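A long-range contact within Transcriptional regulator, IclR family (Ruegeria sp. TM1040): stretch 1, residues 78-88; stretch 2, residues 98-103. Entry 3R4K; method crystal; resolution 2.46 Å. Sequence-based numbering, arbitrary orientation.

Stretch 1 78-88: PILSASRRVLR
Stretch 2 98-103: THLSLL

A single hydrogen bond joins this largely apolar helix-on-strand contact, and it runs from a threonine hydroxyl to a helix carbonyl: Thr98 OG1 donates to Leu87 O at 2.9 Å. Helix 79-88 runs along strand 98-103 in roughly the opposite direction (153° between N-to-C directions), with a closest axis approach of 8.4 Å. The helix draws nearer the strand toward its C-terminal part: CA of Ser83 lies 7.4 Å from CA of Leu100, but CA of Leu87 only 5.7 Å from CA of Thr98. Pro78 (phi/psi -67/156) is the N-cap; its O accepts from Ala82 N at 3.1 Å, and Leu87 N donates to Ser83 O at 2.8 Å.

The strand is extended, with phi/psi -117/149 at Thr98, -108/125 at Leu100 and -125/149 at Leu102. Its alternation turns the CA-to-CB bonds of these three toward the helix and those of His99 and Ser101 away. Thr98 is p, placing OG1 at the carbonyl. Leu87 (m, t) starts sideways, but its end comes nearer, bringing CD2 to 3.6 Å from the backbone N of His99; this side chain thus packs on the strand's main chain.

Leu100 (t, p) is the hub. Its CD2 lies 3.8 Å from Ile79 CG1, 3.9 Å from Leu80 CD2 and 3.7 Å from Ser83 CB, so one methyl meets three helix residues. Ser83 (p) meets Leu100 through CB, while its OG donates to Leu80 O at 2.7 Å within the helix. Farther along, Leu102 (m, t) puts CD1 3.8 Å from CG2 of Ile79 (chi1 t, chi2 137°) and 4.0 Å from CD2 of Leu80 (m, t). These methyl contacts are van der Waals packing; altogether the two stretches bury 365 Å², both sides summed.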

ATOM      1  N   PRO A  78      -0.165  -2.249 -10.495  1.00 29.83           N
ATOM      2  CA  PRO A  78      -0.095  -0.789 -10.229  1.00 29.96           C
ATOM      3  C   PRO A  78      -1.403  -0.079 -10.721  1.00 33.39           C
ATOM      4  O   PRO A  78      -2.087  -0.674 -11.548  1.00 32.77           O
ATOM      5  CB  PRO A  78       1.149  -0.358 -11.019  1.00 31.78           C
ATOM      6  CG  PRO A  78       1.847  -1.651 -11.444  1.00 35.25           C
ATOM      7  CD  PRO A  78       0.755  -2.637 -11.583  1.00 30.59           C
ATOM      8  N   ILE A  79      -1.800   1.116 -10.183  1.00 31.21           N
ATOM      9  CA  ILE A  79      -3.046   1.865 -10.554  1.00 32.33           C
ATOM     10  C   ILE A  79      -3.196   2.027 -12.102  1.00 41.05           C
ATOM     11  O   ILE A  79      -4.307   1.889 -12.630  1.00 42.13           O
ATOM     12  CB  ILE A  79      -3.156   3.259  -9.822  1.00 35.47           C
ATOM     13  CG1 ILE A  79      -4.408   4.069 -10.262  1.00 36.62           C
ATOM     14  CG2 ILE A  79      -1.889   4.103  -9.997  1.00 34.35           C
ATOM     15  CD1 ILE A  79      -5.162   4.733  -9.167  1.00 44.84           C
ATOM     16  N   LEU A  80      -2.088   2.286 -12.820  1.00 39.97           N
ATOM     17  CA  LEU A  80      -2.163   2.480 -14.268  1.00 41.54           C
ATOM     18  C   LEU A  80      -2.439   1.162 -15.013  1.00 44.66           C
ATOM     19  O   LEU A  80      -3.073   1.176 -16.065  1.00 45.27           O
ATOM     20  CB  LEU A  80      -0.914   3.197 -14.820  1.00 42.97           C
ATOM     21  CG  LEU A  80      -0.666   4.639 -14.243  1.00 49.75           C
ATOM     22  CD1 LEU A  80       0.624   5.216 -14.740  1.00 51.96           C
ATOM     23  CD2 LEU A  80      -1.812   5.613 -14.540  1.00 50.56           C
ATOM     24  N   SER A  81      -2.018   0.033 -14.443  1.00 38.93           N
ATOM     25  CA  SER A  81      -2.281  -1.290 -15.006  1.00 37.57           C
ATOM     26  C   SER A  81      -3.763  -1.651 -14.808  1.00 38.56           C
ATOM     27  O   SER A  81      -4.391  -2.178 -15.732  1.00 37.47           O
ATOM     28  CB  SER A  81      -1.371  -2.324 -14.363  1.00 40.89           C
ATOM     29  OG  SER A  81      -1.642  -3.631 -14.831  1.00 51.49           O
ATOM     30  N   ALA A  82      -4.330  -1.298 -13.631  1.00 33.85           N
ATOM     31  CA  ALA A  82      -5.746  -1.498 -13.304  1.00 34.86           C
ATOM     32  C   ALA A  82      -6.663  -0.603 -14.172  1.00 40.54           C
ATOM     33  O   ALA A  82      -7.806  -0.975 -14.461  1.00 41.66           O
ATOM     34  CB  ALA A  82      -5.987  -1.198 -11.833  1.00 35.37           C
ATOM     35  N   SER A  83      -6.158   0.575 -14.568  1.00 36.28           N
ATOM     36  CA  SER A  83      -6.908   1.543 -15.360  1.00 35.67           C
ATOM     37  C   SER A  83      -7.135   1.081 -16.808  1.00 38.06           C
ATOM     38  O   SER A  83      -8.149   1.453 -17.395  1.00 37.77           O
ATOM     39  CB  SER A  83      -6.192   2.890 -15.359  1.00 37.08           C
ATOM     40  OG  SER A  83      -5.112   2.916 -16.278  1.00 38.79           O
ATOM     41  N   ARG A  84      -6.204   0.293 -17.374  1.00 33.60           N
ATOM     42  CA  ARG A  84      -6.258  -0.147 -18.771  1.00 34.41           C
ATOM     43  C   ARG A  84      -7.623  -0.700 -19.172  1.00 38.71           C
ATOM     44  O   ARG A  84      -8.167  -0.221 -20.159  1.00 38.50           O
ATOM     45  CB  ARG A  84      -5.150  -1.164 -19.130  1.00 34.65           C
ATOM     46  CG  ARG A  84      -3.714  -0.693 -18.869  1.00 46.08           C
ATOM     47  CD  ARG A  84      -3.235   0.487 -19.708  1.00 53.44           C
ATOM     48  NE  ARG A  84      -1.984   1.030 -19.162  1.00 64.83           N
ATOM     49  CZ  ARG A  84      -1.425   2.182 -19.525  1.00 75.33           C
ATOM     50  NH1 ARG A  84      -1.988   2.936 -20.460  1.00 55.30           N
ATOM     51  NH2 ARG A  84      -0.306   2.593 -18.945  1.00 68.55           N
ATOM     52  N   ARG A  85      -8.193  -1.659 -18.414  1.00 36.24           N
ATOM     53  CA  ARG A  85      -9.492  -2.262 -18.739  1.00 36.75           C
ATOM     54  C   ARG A  85     -10.651  -1.277 -18.510  1.00 39.42           C
ATOM     55  O   ARG A  85     -11.592  -1.249 -19.302  1.00 40.51           O
ATOM     56  CB  ARG A  85      -9.712  -3.549 -17.933  1.00 38.12           C
ATOM     57  CG  ARG A  85     -11.017  -4.267 -18.247  1.00 51.97           C
ATOM     58  CD  ARG A  85     -11.265  -5.434 -17.308  1.00 66.05           C
ATOM     59  NE  ARG A  85     -12.647  -5.912 -17.386  1.00 83.78           N
ATOM     60  CZ  ARG A  85     -13.001  -7.186 -17.554  1.00103.67           C
ATOM     61  NH1 ARG A  85     -12.076  -8.133 -17.680  1.00 90.94           N
ATOM     62  NH2 ARG A  85     -14.284  -7.521 -17.605  1.00 94.87           N
ATOM     63  N   VAL A  86     -10.573  -0.474 -17.441  1.00 34.12           N
ATOM     64  CA  VAL A  86     -11.584   0.520 -17.073  1.00 33.23           C
ATOM     65  C   VAL A  86     -11.718   1.566 -18.177  1.00 36.45           C
ATOM     66  O   VAL A  86     -12.836   1.809 -18.650  1.00 39.55           O
ATOM     67  CB  VAL A  86     -11.227   1.164 -15.705  1.00 35.75           C
ATOM     68  CG1 VAL A  86     -12.130   2.365 -15.387  1.00 36.51           C
ATOM     69  CG2 VAL A  86     -11.304   0.121 -14.599  1.00 34.96           C
ATOM     70  N   LEU A  87     -10.577   2.151 -18.602  1.00 28.60           N
ATOM     71  CA  LEU A  87     -10.515   3.179 -19.628  1.00 27.72           C
ATOM     72  C   LEU A  87     -11.038   2.649 -20.968  1.00 33.99           C
ATOM     73  O   LEU A  87     -11.861   3.332 -21.594  1.00 36.71           O
ATOM     74  CB  LEU A  87      -9.078   3.740 -19.765  1.00 25.78           C
ATOM     75  CG  LEU A  87      -8.573   4.615 -18.603  1.00 27.09           C
ATOM     76  CD1 LEU A  87      -7.078   4.820 -18.701  1.00 26.28           C
ATOM     77  CD2 LEU A  87      -9.249   5.949 -18.597  1.00 23.74           C
ATOM     78  N   ARG A  88     -10.588   1.439 -21.385  1.00 28.52           N
ATOM     79  CA  ARG A  88     -11.006   0.725 -22.600  1.00 30.54           C
ATOM     80  C   ARG A  88     -12.526   0.575 -22.652  1.00 37.96           C
ATOM     81  O   ARG A  88     -13.150   0.923 -23.663  1.00 40.32           O
ATOM     82  CB  ARG A  88     -10.367  -0.681 -22.607  1.00 34.88           C
ATOM     83  CG  ARG A  88      -9.964  -1.245 -23.962  1.00 49.38           C
ATOM     84  CD  ARG A  88      -9.627  -2.729 -23.859  1.00 62.97           C
ATOM     85  NE  ARG A  88      -8.483  -3.018 -22.979  1.00 70.83           N
ATOM     86  CZ  ARG A  88      -8.525  -3.848 -21.938  1.00 75.26           C
ATOM     87  NH1 ARG A  88      -9.655  -4.469 -21.618  1.00 60.96           N
ATOM     88  NH2 ARG A  88      -7.436  -4.061 -21.208  1.00 48.93           N
ATOM     89  N   THR A  98     -11.229   8.641 -22.890  1.00 26.73           N
ATOM     90  CA  THR A  98     -11.224   8.567 -21.432  1.00 25.98           C
ATOM     91  C   THR A  98      -9.787   8.713 -20.934  1.00 28.52           C
ATOM     92  O   THR A  98      -8.861   8.328 -21.641  1.00 27.13           O
ATOM     93  CB  THR A  98     -11.887   7.273 -20.953  1.00 32.57           C
ATOM     94  OG1 THR A  98     -11.190   6.170 -21.524  1.00 32.63           O
ATOM     95  CG2 THR A  98     -13.362   7.194 -21.332  1.00 36.07           C
ATOM     96  N   HIS A  99      -9.594   9.291 -19.749  1.00 25.81           N
ATOM     97  CA  HIS A  99      -8.251   9.429 -19.203  1.00 26.65           C
ATOM     98  C   HIS A  99      -8.232   9.458 -17.682  1.00 31.19           C
ATOM     99  O   HIS A  99      -9.171   9.930 -17.037  1.00 32.95           O
ATOM    100  CB  HIS A  99      -7.488  10.641 -19.778  1.00 28.75           C
ATOM    101  CG  HIS A  99      -8.104  11.976 -19.532  1.00 33.87           C
ATOM    102  ND1 HIS A  99      -7.560  12.863 -18.610  1.00 36.99           N
ATOM    103  CD2 HIS A  99      -9.149  12.572 -20.157  1.00 37.14           C
ATOM    104  CE1 HIS A  99      -8.319  13.946 -18.668  1.00 38.05           C
ATOM    105  NE2 HIS A  99      -9.287  13.819 -19.592  1.00 38.56           N
ATOM    106  N   LEU A 100      -7.151   8.912 -17.120  1.00 26.01           N
ATOM    107  CA  LEU A 100      -6.885   8.887 -15.694  1.00 24.90           C
ATOM    108  C   LEU A 100      -5.751   9.853 -15.406  1.00 31.25           C
ATOM    109  O   LEU A 100      -4.687   9.786 -16.026  1.00 30.79           O
ATOM    110  CB  LEU A 100      -6.552   7.460 -15.191  1.00 23.42           C
ATOM    111  CG  LEU A 100      -6.155   7.313 -13.703  1.00 26.06           C
ATOM    112  CD1 LEU A 100      -7.319   7.662 -12.748  1.00 23.82           C
ATOM    113  CD2 LEU A 100      -5.554   5.922 -13.429  1.00 28.38           C
ATOM    114  N   SER A 101      -5.998  10.782 -14.493  1.00 30.77           N
ATOM    115  CA  SER A 101      -4.982  11.742 -14.074  1.00 31.54           C
ATOM    116  C   SER A 101      -4.696  11.510 -12.597  1.00 36.30           C
ATOM    117  O   SER A 101      -5.605  11.144 -11.827  1.00 33.84           O
ATOM    118  CB  SER A 101      -5.410  13.176 -14.367  1.00 34.86           C
ATOM    119  OG  SER A 101      -6.634  13.489 -13.729  1.00 47.16           O
ATOM    120  N   LEU A 102      -3.412  11.628 -12.220  1.00 34.20           N
ATOM    121  CA  LEU A 102      -3.006  11.378 -10.838  1.00 34.48           C
ATOM    122  C   LEU A 102      -2.263  12.544 -10.252  1.00 40.73           C
ATOM    123  O   LEU A 102      -1.533  13.241 -10.954  1.00 38.64           O
ATOM    124  CB  LEU A 102      -2.118  10.126 -10.729  1.00 33.51           C
ATOM    125  CG  LEU A 102      -2.716   8.791 -11.120  1.00 38.52           C
ATOM    126  CD1 LEU A 102      -1.626   7.733 -11.212  1.00 39.35           C
ATOM    127  CD2 LEU A 102      -3.801   8.353 -10.143  1.00 41.82           C
ATOM    128  N   LEU A 103      -2.409  12.720  -8.937  1.00 42.61           N
ATOM    129  CA  LEU A 103      -1.674  13.740  -8.207  1.00 46.01           C
ATOM    130  C   LEU A 103      -0.205  13.330  -8.130  1.00 52.60           C
ATOM    131  O   LEU A 103       0.111  12.228  -7.676  1.00 50.49           O
ATOM    132  CB  LEU A 103      -2.257  13.961  -6.806  1.00 47.01           C
ATOM    133  CG  LEU A 103      -3.472  14.875  -6.721  1.00 52.55           C
ATOM    134  CD1 LEU A 103      -4.110  14.787  -5.366  1.00 53.05           C
ATOM    135  CD2 LEU A 103      -3.100  16.304  -7.006  1.00 56.07           C
TER